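Local coordinates for protein DyP-type peroxidase (Thermobifida cellulosilytica, PDB 4GS1) that probably uses haem and hydrogen peroxide to oxidise dyes and related substrates, as a DyP-type peroxidase, at residues Q355-L358 with V359-D363; R255-V259 with P260-R264. All blocks are in the same frame, centred on the assembly; numbering follows the deposited sequence.

Both contacts are local and lie in the C-terminal half of the chain, on the same side of its centre: contact 1 is a helix end, contact 2 a helix start. Contact 2 (255-264) joins helices 251-256 and 259-266, which follow strand 240-249. Contact 1 (355-363) ends helix 351-360, which comes between strands 334-344 and 369-379 in the chain; both belong to the sheet that holds 240-249. Their centres are 20 Å apart and their nearest atoms about 7 Å, so they do not touch. Contact 1 helps to line the haem pocket, with Q355 and L358 against the porphyrin. Contact 2 is a surface turn; the side chain of E263 is about 10 Å from the haem.

Contact 1 of 2, residues Q355-L358 with V359-D363; sequences QRSL and VEQGD. With HEM (protoporphyrin IX containing Fe), chain F.
L358 and D363 lie side by side where helix 351-360 ends, and this is the tight, haem-facing part of the contact. CD2 of L358 packs on OD2 of D363 at 3.5 Å. The other methyl, CD1, lies over the face of a haem pyrrole ring, 3.8 Å from C3C. Next to it, Q355 sets OE1 against the vinyl carbon CBC at 3.6 Å. The bend of the Q355 chain at chi2 turns its amide, with OE1 facing the haem and NE2 facing CG2 of V359. D363 holds CG anti to the backbone N (chi1 -178°), which sends its carboxylate alongside L358 CD2 and on to H303. There OD2 accepts a bond from H303 ND1, and OD1 takes the backbone N of L365, so both carboxylate oxygens are held.

The exposed side, with R356 and E360, is looser. The two side chains point the same way, but NE and OE2 stay 3.8 Å apart, a long salt bridge. OE2 lies at the guanidinium edge, in its plane. The carboxylate plane is turned 54° from the guanidinium. Q361 reaches back from the solvent side to the buried S357, bringing OE1 to 3.3 Å from S357 OG. A water lies between S357 OG and Q361 OE1. S357 OG is also bonded to N312, and Q361 OE1 to N311.

The backbone closes the helix. E360 N bonds to R356 O at 2.8 Å in the regular i to i+4 pattern. D363 N then reaches back five residues to L358 O at 3.0 Å, in the carbonyl plane. G362 takes a positive phi (73°). The i+5 bond and this glycine are hallmarks of a Schellman-type helix end. Here that end places an aspartate beside H303 on the haem side, consistent with the proximal histidine-aspartate pair of DyP-type peroxidases.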
ATOM      1  N   GLN B 355       0.812 -11.389 -25.894  1.00 14.03           N
ATOM      2  CA  GLN B 355       0.149 -12.282 -24.939  1.00 14.29           C
ATOM      3  C   GLN B 355      -0.219 -13.602 -25.622  1.00 17.04           C
ATOM      4  O   GLN B 355      -0.075 -14.672 -25.027  1.00 15.35           O
ATOM      5  CB  GLN B 355      -1.087 -11.615 -24.319  1.00 15.30           C
ATOM      6  CG  GLN B 355      -1.941 -12.535 -23.411  1.00 14.91           C
ATOM      7  CD  GLN B 355      -1.291 -12.873 -22.074  1.00 17.68           C
ATOM      8  OE1 GLN B 355      -0.145 -12.498 -21.809  1.00 17.48           O
ATOM      9  NE2 GLN B 355      -2.021 -13.603 -21.226  1.00 18.04           N
ATOM     10  N   ARG B 356      -0.672 -13.531 -26.873  1.00 15.09           N
ATOM     11  CA  ARG B 356      -0.921 -14.754 -27.647  1.00 16.02           C
ATOM     12  C   ARG B 356       0.315 -15.643 -27.713  1.00 17.79           C
ATOM     13  O   ARG B 356       0.219 -16.860 -27.544  1.00 15.17           O
ATOM     14  CB  ARG B 356      -1.394 -14.425 -29.067  1.00 19.45           C
ATOM     15  CG  ARG B 356      -2.825 -13.949 -29.143  1.00 29.78           C
ATOM     16  CD  ARG B 356      -3.473 -14.395 -30.446  1.00 39.50           C
ATOM     17  NE  ARG B 356      -4.845 -14.834 -30.217  1.00 55.21           N
ATOM     18  CZ  ARG B 356      -5.914 -14.066 -30.393  1.00 57.19           C
ATOM     19  NH1 ARG B 356      -5.771 -12.816 -30.817  1.00 60.61           N
ATOM     20  NH2 ARG B 356      -7.126 -14.549 -30.153  1.00 49.47           N
ATOM     21  N   SER B 357       1.475 -15.040 -27.967  1.00 14.99           N
ATOM     22  CA  SER B 357       2.722 -15.811 -28.002  1.00 12.20           C
ATOM     23  C   SER B 357       3.057 -16.429 -26.642  1.00 13.54           C
ATOM     24  O   SER B 357       3.455 -17.592 -26.560  1.00 14.52           O
ATOM     25  CB  SER B 357       3.898 -14.962 -28.498  1.00 15.20           C
ATOM     26  OG  SER B 357       3.722 -14.596 -29.860  1.00 19.55           O
ATOM     27  N   LEU B 358       2.899 -15.664 -25.566  1.00 11.76           N
ATOM     28  CA  LEU B 358       3.254 -16.193 -24.249  1.00 13.59           C
ATOM     29  C   LEU B 358       2.383 -17.396 -23.911  1.00 14.76           C
ATOM     30  O   LEU B 358       2.858 -18.395 -23.368  1.00 14.42           O
ATOM     31  CB  LEU B 358       3.120 -15.121 -23.167  1.00 13.12           C
ATOM     32  CG  LEU B 358       3.933 -13.843 -23.369  1.00 12.66           C
ATOM     33  CD1 LEU B 358       3.677 -12.875 -22.205  1.00 13.35           C
ATOM     34  CD2 LEU B 358       5.428 -14.136 -23.528  1.00 13.87           C
ATOM     35  N   VAL B 359       1.105 -17.303 -24.252  1.00 14.70           N
ATOM     36  CA  VAL B 359       0.174 -18.382 -23.963  1.00 12.87           C
ATOM     37  C   VAL B 359       0.393 -19.573 -24.885  1.00 17.82           C
ATOM     38  O   VAL B 359       0.557 -20.704 -24.423  1.00 17.94           O
ATOM     39  CB  VAL B 359      -1.295 -17.880 -24.091  1.00 13.67           C
ATOM     40  CG1 VAL B 359      -2.267 -19.035 -23.920  1.00 20.43           C
ATOM     41  CG2 VAL B 359      -1.568 -16.801 -23.063  1.00 18.02           C
ATOM     42  N   GLU B 360       0.416 -19.323 -26.190  1.00 14.73           N
ATOM     43  CA  GLU B 360       0.448 -20.417 -27.165  1.00 17.33           C
ATOM     44  C   GLU B 360       1.807 -21.085 -27.339  1.00 18.66           C
ATOM     45  O   GLU B 360       1.882 -22.239 -27.767  1.00 19.40           O
ATOM     46  CB  GLU B 360      -0.087 -19.938 -28.521  1.00 18.72           C
ATOM     47  CG  GLU B 360      -1.543 -19.481 -28.466  1.00 20.45           C
ATOM     48  CD  GLU B 360      -1.998 -18.780 -29.737  1.00 37.13           C
ATOM     49  OE1 GLU B 360      -1.243 -18.789 -30.735  1.00 34.91           O
ATOM     50  OE2 GLU B 360      -3.114 -18.212 -29.728  1.00 38.44           O
ATOM     51  N   GLN B 361       2.880 -20.373 -27.012  1.00 15.21           N
ATOM     52  CA  GLN B 361       4.209 -20.955 -27.140  1.00 15.26           C
ATOM     53  C   GLN B 361       4.799 -21.405 -25.806  1.00 17.03           C
ATOM     54  O   GLN B 361       5.961 -21.798 -25.743  1.00 18.03           O
ATOM     55  CB  GLN B 361       5.153 -19.997 -27.880  1.00 16.21           C
ATOM     56  CG  GLN B 361       4.624 -19.599 -29.256  1.00 18.45           C
ATOM     57  CD  GLN B 361       5.539 -18.633 -29.977  1.00 31.00           C
ATOM     58  OE1 GLN B 361       5.150 -17.508 -30.284  1.00 46.27           O
ATOM     59  NE2 GLN B 361       6.758 -19.073 -30.264  1.00 43.58           N
ATOM     60  N   GLY B 362       3.992 -21.351 -24.744  1.00 15.37           N
ATOM     61  CA  GLY B 362       4.358 -21.964 -23.476  1.00 16.73           C
ATOM     62  C   GLY B 362       5.435 -21.281 -22.657  1.00 14.88           C
ATOM     63  O   GLY B 362       6.355 -21.942 -22.160  1.00 14.85           O
ATOM     64  N   ASP B 363       5.310 -19.966 -22.508  1.00 13.78           N
ATOM     65  CA  ASP B 363       6.186 -19.166 -21.655  1.00 11.22           C
ATOM     66  C   ASP B 363       6.361 -19.859 -20.309  1.00 14.64           C
ATOM     67  O   ASP B 363       5.384 -20.194 -19.651  1.00 14.10           O
ATOM     68  CB  ASP B 363       5.526 -17.797 -21.476  1.00 12.63           C
ATOM     69  CG  ASP B 363       6.348 -16.820 -20.645  1.00 16.89           C
ATOM     70  OD1 ASP B 363       7.482 -17.136 -20.213  1.00 16.34           O
ATOM     71  OD2 ASP B 363       5.834 -15.700 -20.426  1.00 16.19           O
TER
HETATM   72  CHA HEM F 501      10.235  -8.340 -20.574  1.00 13.21           C
HETATM   73  CHB HEM F 501       8.713  -9.788 -16.211  1.00 14.95           C
HETATM   74  CHC HEM F 501       4.174 -10.229 -17.886  1.00 13.98           C
HETATM   75  CHD HEM F 501       5.595  -8.379 -22.149  1.00 13.83           C
HETATM   76  C1A HEM F 501      10.206  -8.719 -19.260  1.00 12.00           C
HETATM   77  C2A HEM F 501      11.365  -8.800 -18.406  1.00 11.76           C
HETATM   78  C3A HEM F 501      10.939  -9.203 -17.200  1.00 10.70           C
HETATM   79  C4A HEM F 501       9.509  -9.377 -17.259  1.00 12.10           C
HETATM   80  CMA HEM F 501      11.805  -9.438 -15.938  1.00 11.22           C
HETATM   81  CAA HEM F 501      12.816  -8.475 -18.850  1.00 12.01           C
HETATM   82  CBA HEM F 501      13.201  -7.015 -18.556  1.00 12.04           C
HETATM   83  CGA HEM F 501      12.487  -6.036 -19.448  1.00 14.62           C
HETATM   84  O1A HEM F 501      12.878  -5.910 -20.648  1.00 14.76           O
HETATM   85  O2A HEM F 501      11.541  -5.365 -18.964  1.00 15.45           O
HETATM   86  C1B HEM F 501       7.364 -10.050 -16.292  1.00 14.54           C
HETATM   87  C2B HEM F 501       6.557 -10.592 -15.221  1.00 13.19           C
HETATM   88  C3B HEM F 501       5.302 -10.730 -15.677  1.00 12.59           C
HETATM   89  C4B HEM F 501       5.272 -10.264 -17.051  1.00 13.94           C
HETATM   90  CMB HEM F 501       7.135 -10.959 -13.833  1.00 17.61           C
HETATM   91  CAB HEM F 501       4.041 -11.248 -14.938  1.00 14.53           C
HETATM   92  CBB HEM F 501       3.916 -11.220 -13.596  1.00 19.01           C
HETATM   93  C1C HEM F 501       4.167  -9.768 -19.190  1.00 13.57           C
HETATM   94  C2C HEM F 501       3.017  -9.719 -20.083  1.00 12.66           C
HETATM   95  C3C HEM F 501       3.412  -9.189 -21.259  1.00 14.49           C
HETATM   96  C4C HEM F 501       4.826  -8.920 -21.145  1.00 16.72           C
HETATM   97  CMC HEM F 501       1.592 -10.158 -19.678  1.00 18.25           C
HETATM   98  CAC HEM F 501       2.624  -8.904 -22.567  1.00 14.90           C
HETATM   99  CBC HEM F 501       1.478  -9.495 -22.915  1.00 24.46           C
HETATM  100  C1D HEM F 501       6.950  -8.187 -22.098  1.00 12.59           C
HETATM  101  C2D HEM F 501       7.726  -7.596 -23.163  1.00 13.85           C
HETATM  102  C3D HEM F 501       9.162  -7.599 -22.680  1.00 12.26           C
HETATM  103  C4D HEM F 501       9.125  -8.169 -21.356  1.00 14.64           C
HETATM  104  CMD HEM F 501       7.225  -7.079 -24.532  1.00 16.31           C
HETATM  105  CAD HEM F 501      10.383  -7.075 -23.451  1.00 13.02           C
HETATM  106  CBD HEM F 501      10.854  -8.130 -24.453  1.00 16.38           C
HETATM  107  CGD HEM F 501      12.027  -7.557 -25.218  1.00 15.61           C
HETATM  108  O1D HEM F 501      13.195  -7.814 -24.815  1.00 16.22           O
HETATM  109  O2D HEM F 501      11.802  -6.817 -26.212  1.00 19.48           O
HETATM  110  NA  HEM F 501       9.075  -9.073 -18.544  1.00 12.87           N
HETATM  111  NB  HEM F 501       6.552  -9.864 -17.400  1.00 12.76           N
HETATM  112  NC  HEM F 501       5.270  -9.286 -19.879  1.00 13.66           N
HETATM  113  ND  HEM F 501       7.808  -8.508 -21.041  1.00 12.00           N
HETATM  114 FE   HEM F 501       7.198  -9.276 -19.262  1.00 13.68          FE
HETATM  115  O   HOH W   1       4.170 -16.209 -32.085  1.00 40.58           O

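Contact 2 of 2, residues R255-V259 with P260-R264; sequences RRLDV and PDRER
V259 O accepts E263 N at 2.9 Å and D258 O accepts R262 N at 3.1 Å, the first turn of helix 259-266, each bond nearly straight on to its carbonyl. D258 is the N-cap. Its OD1 accepts D261 N at 2.9 Å, with an N-H...O angle of 158°. CG sits between the backbone N and the carbonyl carbon (chi1 60°), which folds the carboxylate back over the helix start. P260 at the second helical position has no N-H to offer, and its CD presses close on V259 CB, tighter than usual contact. A return bond from D261 to D258 N would complete a capping box. Instead, a water accepts from D258 N and donates to D261 OD2, bridging the two in place of the direct bond. The two carboxylates are close, with D258 OD1 and D261 OD2 3.3 Å apart. This probably costs some repulsion, which R264 may ease through its weakly bonded salt bridge to D261 OD1.

R262 runs back along the link between the two helices. Its chain is extended from CG to NE (chi2 180°), and CG packs on L257 CB at 3.7 Å. NE bonds to L257 O at 2.9 Å, with the donor above the carbonyl plane. NH2 adds a weak bond to the same oxygen, and another to R255 O at 3.2 Å. The guanidinium thus ties two carbonyls at the end of helix 251-256, and it also makes a cation-pi contact with W254. A leucine in its place would probably leave the L257 and R255 carbonyls without these donors, and W254 without its cation. The L257 and D261 side chains cross at about a right angle, CD2 meeting CB. E263 leans on V259 CG1 through OE2, which is bonded to L270 N.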
ATOM      1  N   ARG B 255       9.988 -19.407  -5.126  1.00 17.05           N
ATOM      2  CA  ARG B 255      11.093 -19.551  -4.173  1.00 19.50           C
ATOM      3  C   ARG B 255      11.752 -20.939  -4.167  1.00 22.93           C
ATOM      4  O   ARG B 255      12.906 -21.074  -3.752  1.00 25.49           O
ATOM      5  CB  ARG B 255      10.659 -19.145  -2.753  1.00 26.02           C
ATOM      6  CG  ARG B 255      10.670 -17.638  -2.522  1.00 30.64           C
ATOM      7  CD  ARG B 255      10.409 -17.293  -1.052  1.00 37.68           C
ATOM      8  NE  ARG B 255       9.142 -17.852  -0.590  1.00 39.51           N
ATOM      9  CZ  ARG B 255       7.979 -17.209  -0.643  1.00 37.03           C
ATOM     10  NH1 ARG B 255       6.873 -17.796  -0.199  1.00 38.30           N
ATOM     11  NH2 ARG B 255       7.922 -15.976  -1.135  1.00 35.66           N
ATOM     12  N   ARG B 256      11.037 -21.962  -4.631  1.00 21.47           N
ATOM     13  CA  ARG B 256      11.611 -23.307  -4.714  1.00 22.87           C
ATOM     14  C   ARG B 256      12.732 -23.401  -5.747  1.00 23.59           C
ATOM     15  O   ARG B 256      13.609 -24.258  -5.639  1.00 26.63           O
ATOM     16  CB  ARG B 256      10.536 -24.337  -5.073  1.00 24.51           C
ATOM     17  CG  ARG B 256       9.407 -24.481  -4.071  1.00 30.62           C
ATOM     18  CD  ARG B 256       8.372 -25.465  -4.609  1.00 43.45           C
ATOM     19  NE  ARG B 256       8.944 -26.792  -4.827  1.00 60.25           N
ATOM     20  CZ  ARG B 256       8.488 -27.906  -4.261  1.00 64.84           C
ATOM     21  NH1 ARG B 256       7.440 -27.859  -3.451  1.00 70.26           N
ATOM     22  NH2 ARG B 256       9.075 -29.067  -4.511  1.00 61.13           N
ATOM     23  N   LEU B 257      12.694 -22.541  -6.760  1.00 22.14           N
ATOM     24  CA  LEU B 257      13.715 -22.554  -7.817  1.00 17.44           C
ATOM     25  C   LEU B 257      15.033 -21.943  -7.339  1.00 21.00           C
ATOM     26  O   LEU B 257      15.029 -20.920  -6.652  1.00 20.74           O
ATOM     27  CB  LEU B 257      13.231 -21.745  -9.033  1.00 18.82           C
ATOM     28  CG  LEU B 257      12.090 -22.273  -9.903  1.00 17.85           C
ATOM     29  CD1 LEU B 257      11.852 -21.322 -11.079  1.00 18.07           C
ATOM     30  CD2 LEU B 257      12.402 -23.681 -10.408  1.00 20.20           C
ATOM     31  N   ASP B 258      16.161 -22.542  -7.716  1.00 21.05           N
ATOM     32  CA  ASP B 258      17.441 -21.879  -7.473  1.00 23.82           C
ATOM     33  C   ASP B 258      17.599 -20.684  -8.419  1.00 20.74           C
ATOM     34  O   ASP B 258      16.834 -20.546  -9.383  1.00 20.15           O
ATOM     35  CB  ASP B 258      18.633 -22.851  -7.574  1.00 28.41           C
ATOM     36  CG  ASP B 258      18.759 -23.518  -8.940  1.00 33.28           C
ATOM     37  OD1 ASP B 258      18.463 -22.883  -9.981  1.00 28.80           O
ATOM     38  OD2 ASP B 258      19.188 -24.695  -8.973  1.00 37.37           O
ATOM     39  N   VAL B 259      18.576 -19.825  -8.149  1.00 20.79           N
ATOM     40  CA  VAL B 259      18.738 -18.600  -8.950  1.00 20.24           C
ATOM     41  C   VAL B 259      18.940 -18.864 -10.450  1.00 16.94           C
ATOM     42  O   VAL B 259      18.270 -18.243 -11.275  1.00 15.69           O
ATOM     43  CB  VAL B 259      19.827 -17.652  -8.372  1.00 21.25           C
ATOM     44  CG1 VAL B 259      20.189 -16.555  -9.364  1.00 20.27           C
ATOM     45  CG2 VAL B 259      19.342 -17.038  -7.067  1.00 25.10           C
ATOM     46  N   PRO B 260      19.835 -19.795 -10.820  1.00 17.87           N
ATOM     47  CA  PRO B 260      19.994 -20.025 -12.262  1.00 18.20           C
ATOM     48  C   PRO B 260      18.703 -20.460 -12.975  1.00 19.28           C
ATOM     49  O   PRO B 260      18.477 -20.060 -14.120  1.00 17.57           O
ATOM     50  CB  PRO B 260      21.039 -21.144 -12.316  1.00 23.67           C
ATOM     51  CG  PRO B 260      21.850 -20.948 -11.083  1.00 26.20           C
ATOM     52  CD  PRO B 260      20.868 -20.510 -10.035  1.00 18.93           C
ATOM     53  N   ASP B 261      17.863 -21.258 -12.319  1.00 17.66           N
ATOM     54  CA  ASP B 261      16.604 -21.646 -12.945  1.00 17.16           C
ATOM     55  C   ASP B 261      15.635 -20.463 -13.072  1.00 17.55           C
ATOM     56  O   ASP B 261      14.934 -20.340 -14.078  1.00 16.95           O
ATOM     57  CB  ASP B 261      15.953 -22.820 -12.196  1.00 17.09           C
ATOM     58  CG  ASP B 261      16.644 -24.145 -12.474  1.00 24.60           C
ATOM     59  OD1 ASP B 261      17.288 -24.280 -13.537  1.00 22.92           O
ATOM     60  OD2 ASP B 261      16.530 -25.054 -11.626  1.00 25.73           O
ATOM     61  N   ARG B 262      15.612 -19.593 -12.069  1.00 15.80           N
ATOM     62  CA  ARG B 262      14.787 -18.381 -12.151  1.00 12.77           C
ATOM     63  C   ARG B 262      15.228 -17.519 -13.318  1.00 15.33           C
ATOM     64  O   ARG B 262      14.397 -16.936 -14.022  1.00 15.06           O
ATOM     65  CB  ARG B 262      14.886 -17.554 -10.864  1.00 16.11           C
ATOM     66  CG  ARG B 262      14.318 -18.244  -9.643  1.00 18.06           C
ATOM     67  CD  ARG B 262      14.455 -17.363  -8.416  1.00 19.86           C
ATOM     68  NE  ARG B 262      14.369 -18.156  -7.193  1.00 22.74           N
ATOM     69  CZ  ARG B 262      14.474 -17.664  -5.965  1.00 25.25           C
ATOM     70  NH1 ARG B 262      14.653 -16.369  -5.781  1.00 29.90           N
ATOM     71  NH2 ARG B 262      14.386 -18.479  -4.923  1.00 24.87           N
ATOM     72  N   GLU B 263      16.540 -17.430 -13.504  1.00 15.36           N
ATOM     73  CA  GLU B 263      17.092 -16.638 -14.600  1.00 15.00           C
ATOM     74  C   GLU B 263      16.707 -17.226 -15.947  1.00 18.58           C
ATOM     75  O   GLU B 263      16.432 -16.482 -16.885  1.00 19.09           O
ATOM     76  CB  GLU B 263      18.619 -16.513 -14.465  1.00 14.90           C
ATOM     77  CG  GLU B 263      19.017 -15.678 -13.232  1.00 14.23           C
ATOM     78  CD  GLU B 263      20.510 -15.604 -12.985  1.00 21.18           C
ATOM     79  OE1 GLU B 263      21.229 -16.574 -13.313  1.00 24.22           O
ATOM     80  OE2 GLU B 263      20.963 -14.571 -12.429  1.00 20.46           O
ATOM     81  N   ARG B 264      16.649 -18.553 -16.032  1.00 15.25           N
ATOM     82  CA  ARG B 264      16.260 -19.212 -17.283  1.00 18.22           C
ATOM     83  C   ARG B 264      14.768 -19.073 -17.601  1.00 19.97           C
ATOM     84  O   ARG B 264      14.372 -19.143 -18.770  1.00 19.07           O
ATOM     85  CB  ARG B 264      16.676 -20.690 -17.282  1.00 20.20           C
ATOM     86  CG  ARG B 264      18.158 -20.907 -17.474  1.00 24.10           C
ATOM     87  CD  ARG B 264      18.556 -22.355 -17.213  1.00 23.78           C
ATOM     88  NE  ARG B 264      19.986 -22.443 -16.954  1.00 35.01           N
ATOM     89  CZ  ARG B 264      20.527 -22.886 -15.826  1.00 27.09           C
ATOM     90  NH1 ARG B 264      19.770 -23.344 -14.831  1.00 24.02           N
ATOM     91  NH2 ARG B 264      21.841 -22.903 -15.710  1.00 36.79           N
TER
HETATM   92  O   HOH W   2      15.848 -25.072  -9.252  1.00 25.37           O